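Glycosaminoglycan xylosylkinase (Hydra vulgaris, PDB 5XOM) probably transfers phosphate to xylose in the glycan linker of proteoglycans, as a secretory-pathway kinase of the Fam20 family. Local coordinates at residues Asn118-Gly123 and Phe301-Val306; Ala61-Ser66 and Leu141-Gly146; Asp51-Met56 and Leu210-Pro215. All blocks are in the same frame, centred on the assembly; numbering follows the deposited sequence.

Interaction 1: residues Asn118-Gly123 and Phe301-Val306; sequences NKIILG and FGNPFV
Ile-121 and Gly-302 are joined by the one direct backbone hydrogen bond between 118-123 and 301-306. Ile-121 N donates to Gly-302 O at 2.8 Å, with an N-H...O angle of 159°. The donor lies out of the carbonyl plane. A water bridges the same backbones, lying 3.0 Å from Lys-119 O and 2.9 Å from Phe-301 O.

Both segments are irregular loops. The first lies in the loop between strand 106-112 and helix 132-144, which probably corresponds to the kinase αC helix. The second probably follows the counterpart of the kinase DFG motif. Its turn is set by Asn-303, whose OD1 accepts from Phe-305 N at 2.7 Å, an Asx turn.

The apolar contacts centre on Ile-120. Its CG1 is anti to the carbonyl carbon (chi1 -56°), and the CD1 beyond it meets Pro-304 CD at 3.6 Å. Ile-120 CD1 also approaches Phe-305 CE2, at 3.8 Å. Pro-304 CG sits over the centre of one face of the Phe-305 ring. On the other branch, Ile-120 CG2 rests against the amide of Asn-303, 3.7 Å from Asn-303 ND2. Leu-122 CD2 approaches that ND2 too. Beyond the contact, Pro-304 packs on Asp-359 and His-360 of helix 358-382.

Interaction 2: residues Ala61-Ser66 and Leu141-Gly146; sequences ALTVDS and LDRLLG
Arg-143 and Val-64 make a polar, side-chain-to-backbone contact, with a water bridge beside it. It joins the C-terminal end of helix 132-144, probably the counterpart of the kinase αC helix, to the loop between helices 49-56 and 67-79. The site is partly buried.

The direct bond runs from Arg-143 NH2 to Val-64 O. It is short, 2.6 Å, and nearly straight, with an N-H...O angle of 168°. Val-64 O lies at the guanidinium edge, in its plane, and the donor lies in the carbonyl plane of Val-64. The arginine chain bends at chi3 (68°), which turns NE back to the side of CB instead of straight on. Thr-63 crosses the arginine at about a right angle, and its OG1 is 4.1 Å from Arg-143 CG.

The second link goes through a water. Thr-63 OG1 donates to it at 2.5 Å, and the water donates to Asp-142 OD1 at 2.6 Å. The two side chains do not bond directly. Asp-142 OD2 accepts from Arg-149 N and also bonds His-294 ND1. Both carboxylate oxygens are therefore held, which limits the rotation of the carboxylate.

Both segments lie at helix ends. Gly-146 closes helix 132-144 with a Schellman motif. Ser-66 is the N-cap of helix 67-79. Its OG bonds Glu-69 N and also Glu-69 of the second subunit, which brings this loop to the dimer interface.

The contact pairs a buried arginine with a neutral carbonyl, while its NH1 makes a long, weak ion pair with Asp-67. The carboxylate of Asp-65, 5.2 Å away between its OD1 and Arg-143 NH2, may help to balance the positive charge.

Interaction 3: residues Asp51-Met56 and Leu210-Pro215; sequences DVWHDM and LILWLP
Trp-53 lays one indole face against Leu-212. The methyl CD1 of Leu-212 sits 3.5 Å from the centroid of the five-membered ring, 4° off the normal, a CH-pi contact. The two side chains slide past each other in opposite directions.

The ring edge is used as well. Trp-53 NE1 donates to Trp-213 O at 2.9 Å, with an N-H...O angle of 153°. The carbonyl oxygen lies close to the indole plane, so this bond helps to fix how the ring is turned.

Strand 205-212 lies between strands 106-112 and 153-159 in a five-stranded antiparallel sheet. It probably matches β5 of the kinase N-lobe, with 213-215 starting the hinge. Helix 49-56 lies against this junction.

A second CH-pi contact is made one residue along the helix. Pro-215 CB stands over the centre of the His-54 ring, 4.0 Å from its centroid. Pro-215 CD also reaches the indole, 3.8 Å from Trp-53 NE1. The histidine has a further partner, as its NE2 makes a weak hydrogen bond with Gln-106. Val-73 and Met-77 of helix 67-79 also pack against Leu-212.

From the N terminus, helix 49-56 comes first. It meets 210-215 in interaction 3, closing a long loop that holds most of the antiparallel sheet. Inside that loop, 61-66 pairs with 141-146, so interaction 2 is nested in interaction 3. The two touch: Leu-62 O lies near Met-56 CG, and Thr-63 CA near Met-56 SD. Segment 118-123 starts within both loops, but its partner 301-306 comes after both have closed. Interaction 1 therefore crosses the other two. It lies on the opposite side of the chain's centre from interaction 3. Interactions 2 and 3 tie the N-terminal helical region to helix 132-144 and the sheet. Interaction 1 joins the loop before helix 132-144 to that before helix 313-318.

Interaction 1: residues Asn118-Gly123 and Phe301-Val306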
loop_
_atom_site.group_PDB
_atom_site.type_symbol
_atom_site.label_atom_id
_atom_site.label_comp_id
_atom_site.label_asym_id
_atom_site.label_seq_id
_atom_site.Cartn_x
_atom_site.Cartn_y
_atom_site.Cartn_z
ATOM N N ASN A 118 -28.621 -18.956 -7.122
ATOM C CA ASN A 118 -29.901 -18.309 -7.354
ATOM C C ASN A 118 -30.976 -18.734 -6.362
ATOM O O ASN A 118 -32.155 -18.443 -6.586
ATOM C CB ASN A 118 -30.360 -18.556 -8.789
ATOM C CG ASN A 118 -30.623 -20.014 -9.071
ATOM O OD1 ASN A 118 -30.230 -20.889 -8.302
ATOM N ND2 ASN A 118 -31.305 -20.284 -10.172
ATOM N N LYS A 119 -30.603 -19.406 -5.276
ATOM C CA LYS A 119 -31.583 -19.753 -4.255
ATOM C C LYS A 119 -32.188 -18.499 -3.634
ATOM O O LYS A 119 -31.469 -17.569 -3.263
ATOM C CB LYS A 119 -30.934 -20.599 -3.158
ATOM C CG LYS A 119 -31.917 -21.078 -2.093
ATOM C CD LYS A 119 -32.939 -22.020 -2.708
ATOM C CE LYS A 119 -33.596 -22.939 -1.683
ATOM N NZ LYS A 119 -34.702 -22.292 -0.936
ATOM N N ILE A 120 -33.512 -18.495 -3.496
ATOM C CA ILE A 120 -34.237 -17.440 -2.799
ATOM C C ILE A 120 -34.574 -17.999 -1.422
ATOM O O ILE A 120 -35.287 -19.001 -1.314
ATOM C CB ILE A 120 -35.521 -17.040 -3.545
ATOM C CG1 ILE A 120 -35.251 -16.611 -4.992
ATOM C CG2 ILE A 120 -36.209 -15.901 -2.829
ATOM C CD1 ILE A 120 -34.121 -15.637 -5.180
ATOM N N ILE A 121 -34.097 -17.345 -0.369
ATOM C CA ILE A 121 -34.289 -17.798 1.008
ATOM C C ILE A 121 -35.482 -17.048 1.583
ATOM O O ILE A 121 -35.414 -15.834 1.790
ATOM C CB ILE A 121 -33.040 -17.563 1.868
ATOM C CG1 ILE A 121 -31.810 -18.260 1.290
ATOM C CG2 ILE A 121 -33.289 -18.048 3.283
ATOM C CD1 ILE A 121 -31.895 -19.750 1.316
ATOM N N LEU A 122 -36.588 -17.741 1.831
ATOM C CA LEU A 122 -37.730 -17.090 2.451
ATOM C C LEU A 122 -37.738 -17.372 3.948
ATOM O O LEU A 122 -36.796 -17.936 4.505
ATOM C CB LEU A 122 -39.030 -17.564 1.794
ATOM C CG LEU A 122 -39.255 -17.234 0.315
ATOM C CD1 LEU A 122 -40.505 -17.922 -0.248
ATOM C CD2 LEU A 122 -39.352 -15.735 0.139
ATOM N N GLY A 123 -38.838 -17.030 4.598
ATOM C CA GLY A 123 -38.932 -17.110 6.043
ATOM C C GLY A 123 -38.423 -15.873 6.760
ATOM O O GLY A 123 -38.394 -14.758 6.225
ATOM N N PHE A 301 -27.251 -11.993 1.599
ATOM C CA PHE A 301 -27.569 -12.309 0.203
ATOM C C PHE A 301 -28.438 -13.565 0.108
ATOM O O PHE A 301 -28.188 -14.466 -0.698
ATOM C CB PHE A 301 -26.295 -12.442 -0.637
ATOM C CG PHE A 301 -25.487 -11.163 -0.712
ATOM C CD1 PHE A 301 -25.900 -10.109 -1.524
ATOM C CD2 PHE A 301 -24.312 -11.021 0.015
ATOM C CE1 PHE A 301 -25.160 -8.930 -1.597
ATOM C CE2 PHE A 301 -23.563 -9.844 -0.052
ATOM C CZ PHE A 301 -23.992 -8.795 -0.857
ATOM N N GLY A 302 -29.469 -13.622 0.950
ATOM C CA GLY A 302 -30.429 -14.708 0.911
ATOM C C GLY A 302 -31.608 -14.425 -0.003
ATOM O O GLY A 302 -32.171 -15.360 -0.573
ATOM N N ASN A 303 -31.978 -13.146 -0.179
ATOM C CA ASN A 303 -33.111 -12.811 -1.037
ATOM C C ASN A 303 -32.864 -11.457 -1.692
ATOM O O ASN A 303 -32.840 -10.425 -1.018
ATOM C CB ASN A 303 -34.434 -12.810 -0.260
ATOM C CG ASN A 303 -35.649 -12.486 -1.146
ATOM O OD1 ASN A 303 -35.540 -11.909 -2.237
ATOM N ND2 ASN A 303 -36.803 -12.972 -0.717
ATOM N N PRO A 304 -32.687 -11.421 -3.012
ATOM C CA PRO A 304 -32.360 -10.161 -3.692
ATOM C C PRO A 304 -33.558 -9.250 -3.904
ATOM O O PRO A 304 -33.382 -8.140 -4.421
ATOM C CB PRO A 304 -31.814 -10.648 -5.039
ATOM C CG PRO A 304 -32.605 -11.905 -5.295
ATOM C CD PRO A 304 -32.802 -12.552 -3.956
ATOM N N PHE A 305 -34.767 -9.692 -3.557
ATOM C CA PHE A 305 -35.975 -8.931 -3.842
ATOM C C PHE A 305 -36.539 -8.229 -2.615
ATOM O O PHE A 305 -37.461 -7.418 -2.753
ATOM C CB PHE A 305 -37.054 -9.836 -4.463
ATOM C CG PHE A 305 -36.550 -10.665 -5.614
ATOM C CD1 PHE A 305 -36.028 -10.063 -6.741
ATOM C CD2 PHE A 305 -36.648 -12.053 -5.583
ATOM C CE1 PHE A 305 -35.555 -10.830 -7.807
ATOM C CE2 PHE A 305 -36.199 -12.824 -6.648
ATOM C CZ PHE A 305 -35.649 -12.209 -7.763
ATOM N N VAL A 306 -36.018 -8.522 -1.427
ATOM C CA VAL A 306 -36.544 -7.986 -0.177
ATOM C C VAL A 306 -35.454 -7.151 0.479
ATOM O O VAL A 306 -34.295 -7.575 0.565
ATOM C CB VAL A 306 -37.008 -9.109 0.769
ATOM C CG1 VAL A 306 -37.464 -8.544 2.112
ATOM C CG2 VAL A 306 -38.120 -9.939 0.119
HETATM O O HOH W 1 -29.345 -17.091 -1.146
#

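Interaction 2: residues Ala61-Ser66 and Leu141-Gly146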
loop_
_atom_site.group_PDB
_atom_site.type_symbol
_atom_site.label_atom_id
_atom_site.label_comp_id
_atom_site.label_asym_id
_atom_site.label_seq_id
_atom_site.Cartn_x
_atom_site.Cartn_y
_atom_site.Cartn_z
ATOM N N ALA A 61 -8.519 -0.440 11.593
ATOM C CA ALA A 61 -8.542 -1.001 10.242
ATOM C C ALA A 61 -7.960 -2.403 10.264
ATOM O O ALA A 61 -6.807 -2.588 10.665
ATOM C CB ALA A 61 -7.768 -0.118 9.259
ATOM N N LEU A 62 -8.745 -3.387 9.817
ATOM C CA LEU A 62 -8.211 -4.731 9.653
ATOM C C LEU A 62 -7.471 -4.883 8.332
ATOM O O LEU A 62 -6.487 -5.627 8.260
ATOM C CB LEU A 62 -9.331 -5.775 9.748
ATOM C CG LEU A 62 -9.969 -6.036 11.117
ATOM C CD1 LEU A 62 -10.945 -7.214 11.005
ATOM C CD2 LEU A 62 -8.916 -6.274 12.208
ATOM N N THR A 63 -7.910 -4.186 7.288
ATOM C CA THR A 63 -7.282 -4.250 5.977
ATOM C C THR A 63 -6.989 -2.838 5.489
ATOM O O THR A 63 -7.414 -1.844 6.085
ATOM C CB THR A 63 -8.163 -4.994 4.964
ATOM O OG1 THR A 63 -9.433 -4.337 4.869
ATOM C CG2 THR A 63 -8.380 -6.441 5.403
ATOM N N VAL A 64 -6.257 -2.761 4.381
ATOM C CA VAL A 64 -5.746 -1.502 3.860
ATOM C C VAL A 64 -6.169 -1.342 2.406
ATOM O O VAL A 64 -6.614 -2.285 1.750
ATOM C CB VAL A 64 -4.214 -1.410 3.983
ATOM C CG1 VAL A 64 -3.814 -1.327 5.440
ATOM C CG2 VAL A 64 -3.567 -2.615 3.311
ATOM N N ASP A 65 -5.999 -0.117 1.906
ATOM C CA ASP A 65 -6.377 0.223 0.540
ATOM C C ASP A 65 -5.505 -0.476 -0.497
ATOM O O ASP A 65 -5.945 -0.657 -1.638
ATOM C CB ASP A 65 -6.310 1.743 0.365
ATOM C CG ASP A 65 -6.685 2.193 -1.033
ATOM O OD1 ASP A 65 -7.651 1.640 -1.600
ATOM O OD2 ASP A 65 -6.022 3.111 -1.559
ATOM N N SER A 66 -4.290 -0.882 -0.125
ATOM C CA SER A 66 -3.314 -1.441 -1.061
ATOM C C SER A 66 -3.781 -2.782 -1.619
ATOM O O SER A 66 -3.809 -3.788 -0.902
ATOM C CB SER A 66 -1.969 -1.604 -0.363
ATOM O OG SER A 66 -1.103 -2.419 -1.137
ATOM N N LEU A 141 -17.024 -5.866 -0.451
ATOM C CA LEU A 141 -17.811 -4.654 -0.296
ATOM C C LEU A 141 -17.319 -3.839 0.893
ATOM O O LEU A 141 -17.390 -2.608 0.875
ATOM C CB LEU A 141 -19.295 -4.990 -0.147
ATOM C CG LEU A 141 -20.158 -3.790 0.214
ATOM C CD1 LEU A 141 -20.393 -2.981 -1.054
ATOM C CD2 LEU A 141 -21.488 -4.195 0.841
ATOM N N ASP A 142 -16.785 -4.513 1.911
ATOM C CA ASP A 142 -16.237 -3.816 3.072
ATOM C C ASP A 142 -15.042 -2.952 2.680
ATOM O O ASP A 142 -14.903 -1.822 3.158
ATOM C CB ASP A 142 -15.839 -4.845 4.131
ATOM C CG ASP A 142 -14.954 -4.268 5.219
ATOM O OD1 ASP A 142 -13.716 -4.272 5.054
ATOM O OD2 ASP A 142 -15.489 -3.828 6.255
ATOM N N ARG A 143 -14.202 -3.445 1.761
ATOM C CA ARG A 143 -13.104 -2.630 1.242
ATOM C C ARG A 143 -13.618 -1.554 0.292
ATOM O O ARG A 143 -13.167 -0.404 0.348
ATOM C CB ARG A 143 -12.081 -3.523 0.546
ATOM C CG ARG A 143 -11.573 -4.636 1.431
ATOM C CD ARG A 143 -10.417 -5.373 0.798
ATOM N NE ARG A 143 -9.230 -4.524 0.721
ATOM C CZ ARG A 143 -8.660 -4.149 -0.417
ATOM N NH1 ARG A 143 -9.157 -4.560 -1.579
ATOM N NH2 ARG A 143 -7.584 -3.376 -0.401
ATOM N N LEU A 144 -14.569 -1.908 -0.582
ATOM C CA LEU A 144 -15.093 -0.951 -1.554
ATOM C C LEU A 144 -15.725 0.258 -0.865
ATOM O O LEU A 144 -15.561 1.397 -1.318
ATOM C CB LEU A 144 -16.106 -1.641 -2.473
ATOM C CG LEU A 144 -16.853 -0.764 -3.481
ATOM C CD1 LEU A 144 -15.856 -0.095 -4.414
ATOM C CD2 LEU A 144 -17.873 -1.589 -4.265
ATOM N N LEU A 145 -16.450 0.035 0.228
ATOM C CA LEU A 145 -17.070 1.142 0.942
ATOM C C LEU A 145 -16.118 1.850 1.896
ATOM O O LEU A 145 -16.528 2.828 2.533
ATOM C CB LEU A 145 -18.294 0.662 1.724
ATOM C CG LEU A 145 -19.463 0.059 0.952
ATOM C CD1 LEU A 145 -20.452 -0.583 1.920
ATOM C CD2 LEU A 145 -20.135 1.122 0.082
ATOM N N GLY A 146 -14.871 1.395 2.010
ATOM C CA GLY A 146 -13.902 2.066 2.855
ATOM C C GLY A 146 -14.021 1.776 4.331
ATOM O O GLY A 146 -13.449 2.514 5.139
HETATM O O HOH W 2 -11.527 -5.704 4.807
#

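Interaction 3: residues Asp51-Met56 and Leu210-Pro215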
loop_
_atom_site.group_PDB
_atom_site.type_symbol
_atom_site.label_atom_id
_atom_site.label_comp_id
_atom_site.label_asym_id
_atom_site.label_seq_id
_atom_site.Cartn_x
_atom_site.Cartn_y
_atom_site.Cartn_z
ATOM N N ASP A 51 2.926 -12.637 7.344
ATOM C CA ASP A 51 3.450 -11.453 8.017
ATOM C C ASP A 51 2.772 -10.186 7.508
ATOM O O ASP A 51 2.532 -9.252 8.282
ATOM C CB ASP A 51 4.964 -11.370 7.832
ATOM C CG ASP A 51 5.712 -12.421 8.638
ATOM O OD1 ASP A 51 5.303 -12.710 9.785
ATOM O OD2 ASP A 51 6.716 -12.952 8.122
ATOM N N VAL A 52 2.472 -10.129 6.207
ATOM C CA VAL A 52 1.709 -9.006 5.667
ATOM C C VAL A 52 0.372 -8.877 6.385
ATOM O O VAL A 52 -0.067 -7.769 6.718
ATOM C CB VAL A 52 1.523 -9.164 4.148
ATOM C CG1 VAL A 52 0.649 -8.043 3.600
ATOM C CG2 VAL A 52 2.884 -9.187 3.450
ATOM N N TRP A 53 -0.297 -10.009 6.627
ATOM C CA TRP A 53 -1.568 -10.005 7.346
ATOM C C TRP A 53 -1.390 -9.519 8.780
ATOM O O TRP A 53 -2.139 -8.657 9.253
ATOM C CB TRP A 53 -2.176 -11.413 7.313
ATOM C CG TRP A 53 -3.357 -11.677 8.232
ATOM C CD1 TRP A 53 -3.526 -12.761 9.049
ATOM C CD2 TRP A 53 -4.532 -10.867 8.402
ATOM N NE1 TRP A 53 -4.721 -12.675 9.720
ATOM C CE2 TRP A 53 -5.360 -11.523 9.341
ATOM C CE3 TRP A 53 -4.963 -9.652 7.856
ATOM C CZ2 TRP A 53 -6.594 -11.007 9.743
ATOM C CZ3 TRP A 53 -6.189 -9.136 8.260
ATOM C CH2 TRP A 53 -6.989 -9.815 9.196
ATOM N N HIS A 54 -0.394 -10.055 9.488
ATOM C CA HIS A 54 -0.216 -9.685 10.890
ATOM C C HIS A 54 0.141 -8.212 11.047
ATOM O O HIS A 54 -0.271 -7.580 12.024
ATOM C CB HIS A 54 0.856 -10.562 11.538
ATOM C CG HIS A 54 0.442 -11.989 11.726
ATOM N ND1 HIS A 54 1.020 -12.812 12.668
ATOM C CD2 HIS A 54 -0.487 -12.742 11.090
ATOM C CE1 HIS A 54 0.462 -14.007 12.608
ATOM N NE2 HIS A 54 -0.454 -13.993 11.656
ATOM N N ASP A 55 0.893 -7.649 10.102
ATOM C CA ASP A 55 1.375 -6.277 10.219
ATOM C C ASP A 55 0.399 -5.224 9.708
ATOM O O ASP A 55 0.597 -4.039 10.004
ATOM C CB ASP A 55 2.697 -6.104 9.465
ATOM C CG ASP A 55 3.828 -6.901 10.075
ATOM O OD1 ASP A 55 3.759 -7.221 11.283
ATOM O OD2 ASP A 55 4.792 -7.198 9.340
ATOM N N MET A 56 -0.628 -5.596 8.944
ATOM C CA MET A 56 -1.506 -4.572 8.393
ATOM C C MET A 56 -2.617 -4.162 9.353
ATOM O O MET A 56 -3.232 -3.112 9.146
ATOM C CB MET A 56 -2.116 -5.031 7.052
ATOM C CG MET A 56 -3.298 -5.990 7.146
ATOM S SD MET A 56 -4.155 -6.239 5.559
ATOM C CE MET A 56 -2.832 -6.840 4.508
ATOM N N LEU A 210 -12.817 -19.367 2.530
ATOM C CA LEU A 210 -11.848 -19.374 3.621
ATOM C C LEU A 210 -11.769 -17.973 4.212
ATOM O O LEU A 210 -11.604 -16.996 3.469
ATOM C CB LEU A 210 -10.465 -19.817 3.128
ATOM C CG LEU A 210 -10.156 -21.303 2.897
ATOM C CD1 LEU A 210 -11.065 -21.921 1.865
ATOM C CD2 LEU A 210 -8.711 -21.468 2.457
ATOM N N ILE A 211 -11.879 -17.871 5.540
ATOM C CA ILE A 211 -11.803 -16.597 6.252
ATOM C C ILE A 211 -10.639 -16.659 7.232
ATOM O O ILE A 211 -10.587 -17.561 8.076
ATOM C CB ILE A 211 -13.110 -16.276 6.998
ATOM C CG1 ILE A 211 -14.304 -16.291 6.039
ATOM C CG2 ILE A 211 -12.999 -14.903 7.688
ATOM C CD1 ILE A 211 -15.117 -17.568 6.086
ATOM N N LEU A 212 -9.723 -15.693 7.130
ATOM C CA LEU A 212 -8.550 -15.654 8.000
ATOM C C LEU A 212 -8.913 -15.413 9.457
ATOM O O LEU A 212 -9.709 -14.523 9.786
ATOM C CB LEU A 212 -7.582 -14.551 7.579
ATOM C CG LEU A 212 -6.691 -14.726 6.364
ATOM C CD1 LEU A 212 -5.868 -13.465 6.188
ATOM C CD2 LEU A 212 -5.793 -15.946 6.531
ATOM N N TRP A 213 -8.270 -16.174 10.335
ATOM C CA TRP A 213 -8.240 -15.825 11.746
ATOM C C TRP A 213 -7.507 -14.515 11.969
ATOM O O TRP A 213 -6.483 -14.241 11.337
ATOM C CB TRP A 213 -7.521 -16.896 12.545
ATOM C CG TRP A 213 -8.333 -18.043 12.927
ATOM C CD1 TRP A 213 -9.444 -18.477 12.279
ATOM C CD2 TRP A 213 -8.135 -18.895 14.038
ATOM N NE1 TRP A 213 -9.942 -19.585 12.931
ATOM C CE2 TRP A 213 -9.161 -19.861 14.015
ATOM C CE3 TRP A 213 -7.181 -18.949 15.054
ATOM C CZ2 TRP A 213 -9.260 -20.864 14.970
ATOM C CZ3 TRP A 213 -7.286 -19.949 15.997
ATOM C CH2 TRP A 213 -8.317 -20.900 15.954
ATOM N N LEU A 214 -8.016 -13.721 12.901
ATOM C CA LEU A 214 -7.235 -12.618 13.424
ATOM C C LEU A 214 -6.067 -13.165 14.248
ATOM O O LEU A 214 -6.206 -14.192 14.921
ATOM C CB LEU A 214 -8.110 -11.706 14.292
ATOM C CG LEU A 214 -8.910 -10.613 13.574
ATOM C CD1 LEU A 214 -9.918 -11.209 12.593
ATOM C CD2 LEU A 214 -9.612 -9.735 14.583
ATOM N N PRO A 215 -4.906 -12.520 14.206
ATOM C CA PRO A 215 -3.785 -12.982 15.028
ATOM C C PRO A 215 -4.088 -12.837 16.511
ATOM O O PRO A 215 -4.987 -12.101 16.926
ATOM C CB PRO A 215 -2.622 -12.079 14.599
ATOM C CG PRO A 215 -3.238 -10.943 13.872
ATOM C CD PRO A 215 -4.524 -11.433 13.295
#